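Local coordinates for protein complement factor MASP-3 (Homo sapiens, PDB 3DEM) that binds mannan-binding lectin and ficolins through its CUB1-EGF-CUB2 region and probably acts as a serine protease of the complement system in innate immunity, at residues A[175-180]-A[270-275]; A[193-198]-A[256-261]; A[204-209]-A[248-253]. All coordinates share one frame; numbering follows the deposited sequence.

Contact 1 of 3, residues A[175-180]-A[270-275]; sequences TGVITS and GWRLSY
In the second CUB domain, the outermost strand 175-179 pairs antiparallel with strand 272-277 in one of the two four-stranded sheets of the beta sandwich. Ile178 and Leu273 form a hydrogen-bonded pair: Ile178 N gives to Leu273 O at 2.9 Å, and the return bond from Leu273 N reaches Ile178 O at 2.8 Å, nearly along its C=O axis. Gly176 faces Tyr275 in the next such pair. With CG held between the backbone N and the carbonyl carbon (chi1 76°), the Tyr275 ring lies flat over the glycine backbone. Gly176 N sits 3.5 Å above the ring plane, and the bare CA comes within 3.4 Å of Tyr275 CE2; glycine suits this place because a CB would overlap the ring. The hydroxyl beyond bonds to Gln173 O. At the other end Trp271, in the same crowded rotamer (chi1 54°), turns one face of its indole to Ser180, whose CB makes a CH-pi contact over the five-membered ring. Ser180 OG accepts from Trp271 N at 3.1 Å, extending the pairing past the strand. On the outer face Val177 CG1 rests over the centre of the Arg272 guanidinium, while Arg272 NE makes a salt bridge with Glu210. Small residues at 176 and 180 thus let two large rings lie face-on against the main chain, where backbone N-H and C=O groups already pair across the two segments.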
# COMPACT_ATOMS: atom_id res chain seq x y z
N THR A 175 17.11 -16.76 -53.51
CA THR A 175 15.78 -17.01 -52.98
C THR A 175 15.79 -16.69 -51.50
O THR A 175 16.86 -16.66 -50.88
CB THR A 175 15.34 -18.48 -53.17
OG1 THR A 175 16.11 -19.32 -52.30
CG2 THR A 175 15.54 -18.94 -54.61
N GLY A 176 14.61 -16.45 -50.92
CA GLY A 176 14.53 -16.20 -49.49
C GLY A 176 13.13 -16.00 -48.95
O GLY A 176 12.16 -15.93 -49.71
N VAL A 177 13.03 -15.91 -47.63
CA VAL A 177 11.76 -15.71 -46.94
C VAL A 177 11.84 -14.49 -46.03
O VAL A 177 12.83 -14.29 -45.32
CB VAL A 177 11.38 -16.94 -46.09
CG1 VAL A 177 10.07 -16.68 -45.34
CG2 VAL A 177 11.26 -18.19 -46.97
N ILE A 178 10.80 -13.68 -46.07
CA ILE A 178 10.74 -12.47 -45.28
C ILE A 178 9.39 -12.44 -44.58
O ILE A 178 8.37 -12.80 -45.18
CB ILE A 178 10.91 -11.22 -46.18
CG1 ILE A 178 12.15 -11.37 -47.07
CG2 ILE A 178 10.98 -9.94 -45.34
CD1 ILE A 178 12.49 -10.12 -47.89
N THR A 179 9.38 -12.06 -43.31
CA THR A 179 8.13 -12.02 -42.55
C THR A 179 8.07 -10.79 -41.65
O THR A 179 9.10 -10.16 -41.38
CB THR A 179 7.93 -13.27 -41.64
OG1 THR A 179 8.76 -13.16 -40.47
CG2 THR A 179 8.24 -14.59 -42.38
N SER A 180 6.87 -10.45 -41.19
CA SER A 180 6.71 -9.51 -40.10
C SER A 180 7.37 -10.09 -38.84
O SER A 180 7.50 -11.30 -38.72
CB SER A 180 5.22 -9.25 -39.86
OG SER A 180 4.52 -10.46 -39.65
N GLY A 270 0.16 -10.59 -38.94
CA GLY A 270 1.18 -10.17 -39.89
C GLY A 270 1.17 -10.90 -41.22
O GLY A 270 0.10 -11.21 -41.78
N TRP A 271 2.36 -11.19 -41.73
CA TRP A 271 2.51 -11.62 -43.12
C TRP A 271 3.84 -12.33 -43.35
O TRP A 271 4.79 -12.20 -42.58
CB TRP A 271 2.43 -10.41 -44.05
CG TRP A 271 3.41 -9.31 -43.69
CD1 TRP A 271 3.18 -8.25 -42.86
CD2 TRP A 271 4.76 -9.18 -44.15
NE1 TRP A 271 4.31 -7.46 -42.77
CE2 TRP A 271 5.29 -8.01 -43.55
CE3 TRP A 271 5.58 -9.93 -44.99
CZ2 TRP A 271 6.61 -7.58 -43.77
CZ3 TRP A 271 6.88 -9.50 -45.22
CH2 TRP A 271 7.38 -8.34 -44.61
N ARG A 272 3.88 -13.09 -44.44
CA ARG A 272 5.07 -13.80 -44.85
C ARG A 272 5.14 -13.77 -46.37
O ARG A 272 4.13 -13.91 -47.06
CB ARG A 272 5.01 -15.26 -44.37
CG ARG A 272 5.99 -16.18 -45.07
CD ARG A 272 5.82 -17.63 -44.63
NE ARG A 272 6.57 -18.53 -45.51
CZ ARG A 272 7.49 -19.40 -45.10
NH1 ARG A 272 7.79 -19.51 -43.81
NH2 ARG A 272 8.10 -20.18 -45.98
N LEU A 273 6.34 -13.59 -46.91
CA LEU A 273 6.51 -13.70 -48.34
C LEU A 273 7.77 -14.48 -48.66
O LEU A 273 8.69 -14.58 -47.83
CB LEU A 273 6.52 -12.32 -49.01
CG LEU A 273 7.67 -11.34 -48.77
CD1 LEU A 273 8.89 -11.70 -49.64
CD2 LEU A 273 7.22 -9.92 -49.05
N SER A 274 7.80 -15.05 -49.85
CA SER A 274 9.02 -15.61 -50.37
C SER A 274 9.37 -14.85 -51.64
O SER A 274 8.48 -14.39 -52.35
CB SER A 274 8.87 -17.11 -50.66
OG SER A 274 7.89 -17.32 -51.67
N TYR A 275 10.66 -14.71 -51.91
CA TYR A 275 11.09 -14.06 -53.13
C TYR A 275 12.02 -14.96 -53.90
O TYR A 275 12.66 -15.84 -53.32
CB TYR A 275 11.79 -12.73 -52.83
CG TYR A 275 13.20 -12.88 -52.30
CD1 TYR A 275 14.28 -13.09 -53.17
CD2 TYR A 275 13.47 -12.80 -50.94
CE1 TYR A 275 15.57 -13.23 -52.69
CE2 TYR A 275 14.76 -12.93 -50.46
CZ TYR A 275 15.80 -13.15 -51.34
OH TYR A 275 17.08 -13.28 -50.86

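Contact 2 of 3, residues A[193-198]-A[256-261]; sequences CLYTIE and VLILFH
Strands 193-198 and 256-261 run antiparallel, their axes 4.8 Å apart and 166° from each other in direction, with three hydrogen-bonded pairs tied by six N-H···O=C bonds of even length. The bond from Ile258 N to Tyr195 O, 2.9 Å long, is practically straight at 179°, a sign of little distortion at the middle of the pairing. Side chains alternate between two faces. Cys193, Tyr195 and Ile197 share the inner one with Val256, Ile258 and Phe260. Tyr195 has CG anti to its carbonyl carbon (chi1 -53°), which carries the ring obliquely across Ile258 and brings Phe260 CB to its edge, 4.2 Å from Tyr195 CE2. Beta-branched Ile197, Val256 and Ile258 suit an extended backbone and add only hydrocarbon to the inner face: Ile197 CB stands 4.3 Å from Val256 CB, and Ile197 CD1 meets Ile258 CD1 at the same distance. Cys193 CB packs 4.1 Å from Phe260 CB, and its SG is joined by a disulfide to Cys166. Phe260, with CG anti to the backbone N, swings its ring toward Trp271 and Tyr187, meeting both edge to face. The other face, bearing Leu194, Thr196, Leu257 and Leu259, is partly exposed. There the packing is thinner: Leu194 CD2 and Leu259 CD1 lie side by side at 4.0 Å, while Leu257 CD1 leans across to 3.5 Å from Tyr195 O. Asn169 fastens the first strand from outside, its side chain bonding to both Leu194 O and Thr196 N. A CUB domain is a sandwich of two antiparallel sheets; this pair, outermost strand 192-198 with its neighbour 255-261, turns Tyr195, Ile197, Val256 and Ile258 toward the facing sheet, where they pack on Ile178 and Val205.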
# COMPACT_ATOMS: atom_id res chain seq x y z
N CYS A 193 9.67 -1.35 -40.05
CA CYS A 193 10.60 -2.36 -40.54
C CYS A 193 10.99 -2.11 -41.98
O CYS A 193 10.13 -1.91 -42.84
CB CYS A 193 9.97 -3.75 -40.42
SG CYS A 193 9.34 -4.12 -38.78
N LEU A 194 12.29 -2.14 -42.24
CA LEU A 194 12.84 -1.99 -43.58
C LEU A 194 13.53 -3.28 -43.98
O LEU A 194 14.58 -3.62 -43.43
CB LEU A 194 13.84 -0.83 -43.63
CG LEU A 194 13.31 0.56 -43.24
CD1 LEU A 194 14.45 1.56 -43.05
CD2 LEU A 194 12.31 1.09 -44.27
N TYR A 195 12.93 -4.00 -44.93
CA TYR A 195 13.51 -5.22 -45.48
C TYR A 195 14.07 -4.94 -46.86
O TYR A 195 13.35 -4.43 -47.74
CB TYR A 195 12.46 -6.32 -45.56
CG TYR A 195 11.73 -6.58 -44.26
CD1 TYR A 195 12.25 -7.45 -43.31
CD2 TYR A 195 10.51 -5.96 -44.00
CE1 TYR A 195 11.57 -7.69 -42.12
CE2 TYR A 195 9.83 -6.18 -42.82
CZ TYR A 195 10.36 -7.05 -41.89
OH TYR A 195 9.68 -7.27 -40.72
N THR A 196 15.33 -5.28 -47.07
CA THR A 196 16.01 -4.95 -48.31
C THR A 196 16.51 -6.17 -49.07
O THR A 196 17.30 -6.96 -48.54
CB THR A 196 17.19 -4.00 -48.04
OG1 THR A 196 16.74 -2.91 -47.23
CG2 THR A 196 17.76 -3.45 -49.34
N ILE A 197 16.05 -6.31 -50.31
CA ILE A 197 16.52 -7.37 -51.18
C ILE A 197 17.47 -6.72 -52.19
O ILE A 197 17.10 -5.77 -52.88
CB ILE A 197 15.36 -8.09 -51.91
CG1 ILE A 197 14.35 -8.64 -50.90
CG2 ILE A 197 15.91 -9.22 -52.80
CD1 ILE A 197 13.07 -9.16 -51.52
N GLU A 198 18.71 -7.21 -52.23
CA GLU A 198 19.70 -6.70 -53.17
C GLU A 198 20.36 -7.85 -53.91
O GLU A 198 21.16 -8.58 -53.33
CB GLU A 198 20.78 -5.92 -52.43
CG GLU A 198 20.32 -4.60 -51.85
CD GLU A 198 20.86 -3.41 -52.60
OE1 GLU A 198 21.38 -3.61 -53.73
OE2 GLU A 198 20.78 -2.28 -52.05
N VAL A 256 14.79 -4.52 -54.18
CA VAL A 256 13.45 -4.23 -53.71
C VAL A 256 13.49 -3.79 -52.26
O VAL A 256 14.25 -4.34 -51.45
CB VAL A 256 12.53 -5.48 -53.83
CG1 VAL A 256 11.17 -5.21 -53.23
CG2 VAL A 256 12.42 -5.94 -55.29
N LEU A 257 12.68 -2.79 -51.92
CA LEU A 257 12.51 -2.40 -50.53
C LEU A 257 11.09 -2.67 -50.06
O LEU A 257 10.12 -2.27 -50.70
CB LEU A 257 12.85 -0.93 -50.32
CG LEU A 257 12.49 -0.40 -48.92
CD1 LEU A 257 13.47 -0.91 -47.86
CD2 LEU A 257 12.43 1.13 -48.91
N ILE A 258 10.97 -3.35 -48.93
CA ILE A 258 9.69 -3.59 -48.30
C ILE A 258 9.66 -2.80 -47.00
O ILE A 258 10.51 -2.98 -46.12
CB ILE A 258 9.46 -5.08 -48.01
CG1 ILE A 258 9.51 -5.89 -49.31
CG2 ILE A 258 8.12 -5.30 -47.31
CD1 ILE A 258 10.06 -7.28 -49.14
N LEU A 259 8.69 -1.90 -46.89
CA LEU A 259 8.47 -1.15 -45.67
C LEU A 259 7.20 -1.65 -44.98
O LEU A 259 6.13 -1.72 -45.60
CB LEU A 259 8.35 0.35 -45.97
CG LEU A 259 8.10 1.28 -44.77
CD1 LEU A 259 8.72 2.66 -44.97
CD2 LEU A 259 6.61 1.41 -44.47
N PHE A 260 7.34 -2.02 -43.72
CA PHE A 260 6.20 -2.43 -42.91
C PHE A 260 6.00 -1.49 -41.73
O PHE A 260 6.87 -1.38 -40.87
CB PHE A 260 6.36 -3.88 -42.43
CG PHE A 260 5.21 -4.37 -41.59
CD1 PHE A 260 3.90 -4.19 -42.01
CD2 PHE A 260 5.44 -5.04 -40.39
CE1 PHE A 260 2.83 -4.64 -41.24
CE2 PHE A 260 4.38 -5.50 -39.61
CZ PHE A 260 3.07 -5.30 -40.04
N HIS A 261 4.86 -0.81 -41.71
CA HIS A 261 4.56 0.14 -40.66
C HIS A 261 3.46 -0.41 -39.76
O HIS A 261 2.45 -0.91 -40.26
CB HIS A 261 4.11 1.48 -41.26
CG HIS A 261 3.77 2.54 -40.25
ND1 HIS A 261 2.49 2.71 -39.75
CD2 HIS A 261 4.53 3.48 -39.66
CE1 HIS A 261 2.49 3.71 -38.89
NE2 HIS A 261 3.72 4.19 -38.81

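Contact 3 of 3, residues A[204-209]-A[248-253]; sequences MVNLQF and PISTQS
Thr251 gives this contact its tightest point, with its hydroxyl tucked against the main chain of Val205. OG1 sits between the backbone N and the carbonyl carbon of its own residue (chi1 78°), and from there donates 2.6 Å to Val205 O, on a lone pair in the carbonyl plane. Thr251 N adds a second bond to the same oxygen at 3.0 Å, so two donors of one residue grip one carbonyl. OG1 also accepts from Ser253 N at 3.2 Å, closing an ST turn; just beyond it Ser253 O accepts from Val205 N at 2.8 Å. Threonine suits the spot by offering a donor and an acceptor on one atom. Beside it, at the rim, Met204, bent at chi3 (21°), lies along exposed Gln252, its CG 3.5 Å from Gln252 CA. Further along, Leu207 and Ile249 form a hydrogen-bonded antiparallel pair, Leu207 N to Ile249 O being 2.7 Å. This joins the short outermost strand 249-250 to strand 205-209 in the CUB sandwich; both side chains turn inward, CB to CB at 4.2 Å, and pack on Ile230 of the opposite sheet. The outward side is looser and more polar. Asn206 stands beside exposed Ser250 there, and Pro248 meets Leu207 O through its CB at 3.7 Å, while exposed Gln208 barely touches the proline.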
# COMPACT_ATOMS: atom_id res chain seq x y z
N MET A 204 15.92 -10.35 -61.62
CA MET A 204 14.63 -9.71 -61.42
C MET A 204 13.87 -10.42 -60.31
O MET A 204 13.68 -11.63 -60.36
CB MET A 204 13.83 -9.70 -62.72
CG MET A 204 14.37 -8.71 -63.76
SD MET A 204 13.58 -8.90 -65.37
CE MET A 204 12.06 -9.73 -64.89
N VAL A 205 13.44 -9.65 -59.32
CA VAL A 205 12.86 -10.23 -58.12
C VAL A 205 11.36 -10.45 -58.25
O VAL A 205 10.61 -9.52 -58.55
CB VAL A 205 13.12 -9.34 -56.89
CG1 VAL A 205 12.50 -9.97 -55.63
CG2 VAL A 205 14.61 -9.12 -56.71
N ASN A 206 10.93 -11.68 -58.03
CA ASN A 206 9.51 -11.98 -57.94
C ASN A 206 9.11 -12.17 -56.48
O ASN A 206 9.83 -12.80 -55.70
CB ASN A 206 9.15 -13.21 -58.79
CG ASN A 206 9.51 -13.02 -60.28
OD1 ASN A 206 9.68 -11.90 -60.76
ND2 ASN A 206 9.63 -14.14 -61.00
N LEU A 207 7.98 -11.59 -56.10
CA LEU A 207 7.52 -11.65 -54.72
C LEU A 207 6.23 -12.43 -54.66
O LEU A 207 5.37 -12.32 -55.53
CB LEU A 207 7.28 -10.25 -54.15
CG LEU A 207 8.45 -9.27 -54.12
CD1 LEU A 207 7.96 -7.89 -53.71
CD2 LEU A 207 9.54 -9.76 -53.18
N GLN A 208 6.08 -13.22 -53.60
CA GLN A 208 4.92 -14.08 -53.46
C GLN A 208 4.54 -14.28 -51.99
O GLN A 208 5.28 -14.90 -51.23
CB GLN A 208 5.23 -15.41 -54.12
CG GLN A 208 4.19 -16.45 -53.90
CD GLN A 208 4.21 -17.50 -54.98
OE1 GLN A 208 5.29 -17.90 -55.45
NE2 GLN A 208 3.02 -17.95 -55.40
N PHE A 209 3.39 -13.75 -51.60
CA PHE A 209 2.91 -13.91 -50.23
C PHE A 209 2.38 -15.32 -50.01
O PHE A 209 1.85 -15.97 -50.92
CB PHE A 209 1.85 -12.86 -49.89
CG PHE A 209 2.42 -11.48 -49.70
CD1 PHE A 209 2.81 -11.05 -48.44
CD2 PHE A 209 2.59 -10.62 -50.78
CE1 PHE A 209 3.35 -9.78 -48.25
CE2 PHE A 209 3.13 -9.35 -50.61
CZ PHE A 209 3.51 -8.93 -49.34
N PRO A 248 0.81 -12.06 -56.51
CA PRO A 248 2.26 -12.13 -56.72
C PRO A 248 2.77 -10.96 -57.54
O PRO A 248 2.12 -10.52 -58.49
CB PRO A 248 2.43 -13.44 -57.50
CG PRO A 248 1.29 -14.28 -57.08
CD PRO A 248 0.14 -13.33 -56.87
N ILE A 249 3.94 -10.44 -57.16
CA ILE A 249 4.51 -9.28 -57.83
C ILE A 249 5.78 -9.64 -58.59
O ILE A 249 6.78 -10.06 -57.99
CB ILE A 249 4.81 -8.16 -56.81
CG1 ILE A 249 3.50 -7.66 -56.20
CG2 ILE A 249 5.59 -7.02 -57.47
CD1 ILE A 249 3.69 -6.84 -54.94
N SER A 250 5.73 -9.49 -59.91
CA SER A 250 6.91 -9.67 -60.75
C SER A 250 7.58 -8.33 -61.02
O SER A 250 7.08 -7.52 -61.81
CB SER A 250 6.52 -10.33 -62.07
OG SER A 250 5.91 -11.59 -61.85
N THR A 251 8.71 -8.08 -60.36
CA THR A 251 9.47 -6.87 -60.63
C THR A 251 10.44 -7.11 -61.79
O THR A 251 10.64 -8.26 -62.21
CB THR A 251 10.26 -6.38 -59.38
OG1 THR A 251 11.44 -7.18 -59.20
CG2 THR A 251 9.40 -6.47 -58.12
N GLN A 252 10.99 -6.03 -62.31
CA GLN A 252 12.02 -6.12 -63.34
C GLN A 252 13.30 -5.61 -62.71
O GLN A 252 14.16 -5.03 -63.37
CB GLN A 252 11.63 -5.28 -64.56
CG GLN A 252 10.24 -5.59 -65.11
CD GLN A 252 10.12 -7.00 -65.65
OE1 GLN A 252 9.41 -7.84 -65.08
NE2 GLN A 252 10.83 -7.28 -66.74
N SER A 253 13.41 -5.83 -61.40
CA SER A 253 14.45 -5.19 -60.61
C SER A 253 15.24 -6.20 -59.79
O SER A 253 14.70 -7.19 -59.32
CB SER A 253 13.82 -4.16 -59.67
OG SER A 253 14.81 -3.40 -59.00

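How the contacts relate
Contacts 1 and 3 belong to one sheet: strands 272-277 and 205-209 are neighbours, with Ser274 N probably bonded to Gln208 O, so the two contacts reach its opposite outer strands. Contact 2 lies in the facing sheet and is the most buried, its regular pairing backed by aliphatic and aromatic groups. Between the sheets, Thr179 O of contact 1 is probably hydrogen-bonded to Tyr195 OH of contact 2 at 3.0 Å, while Val205 and Leu207 of contact 3 meet Val256 and Ile197. Contact 1, partly buried, mixes aromatic-on-backbone packing with a charged outer face; contact 3, also partly buried, depends more on a threonine hydroxyl. Along the sequence the three are nested, 3 inside 2 inside 1.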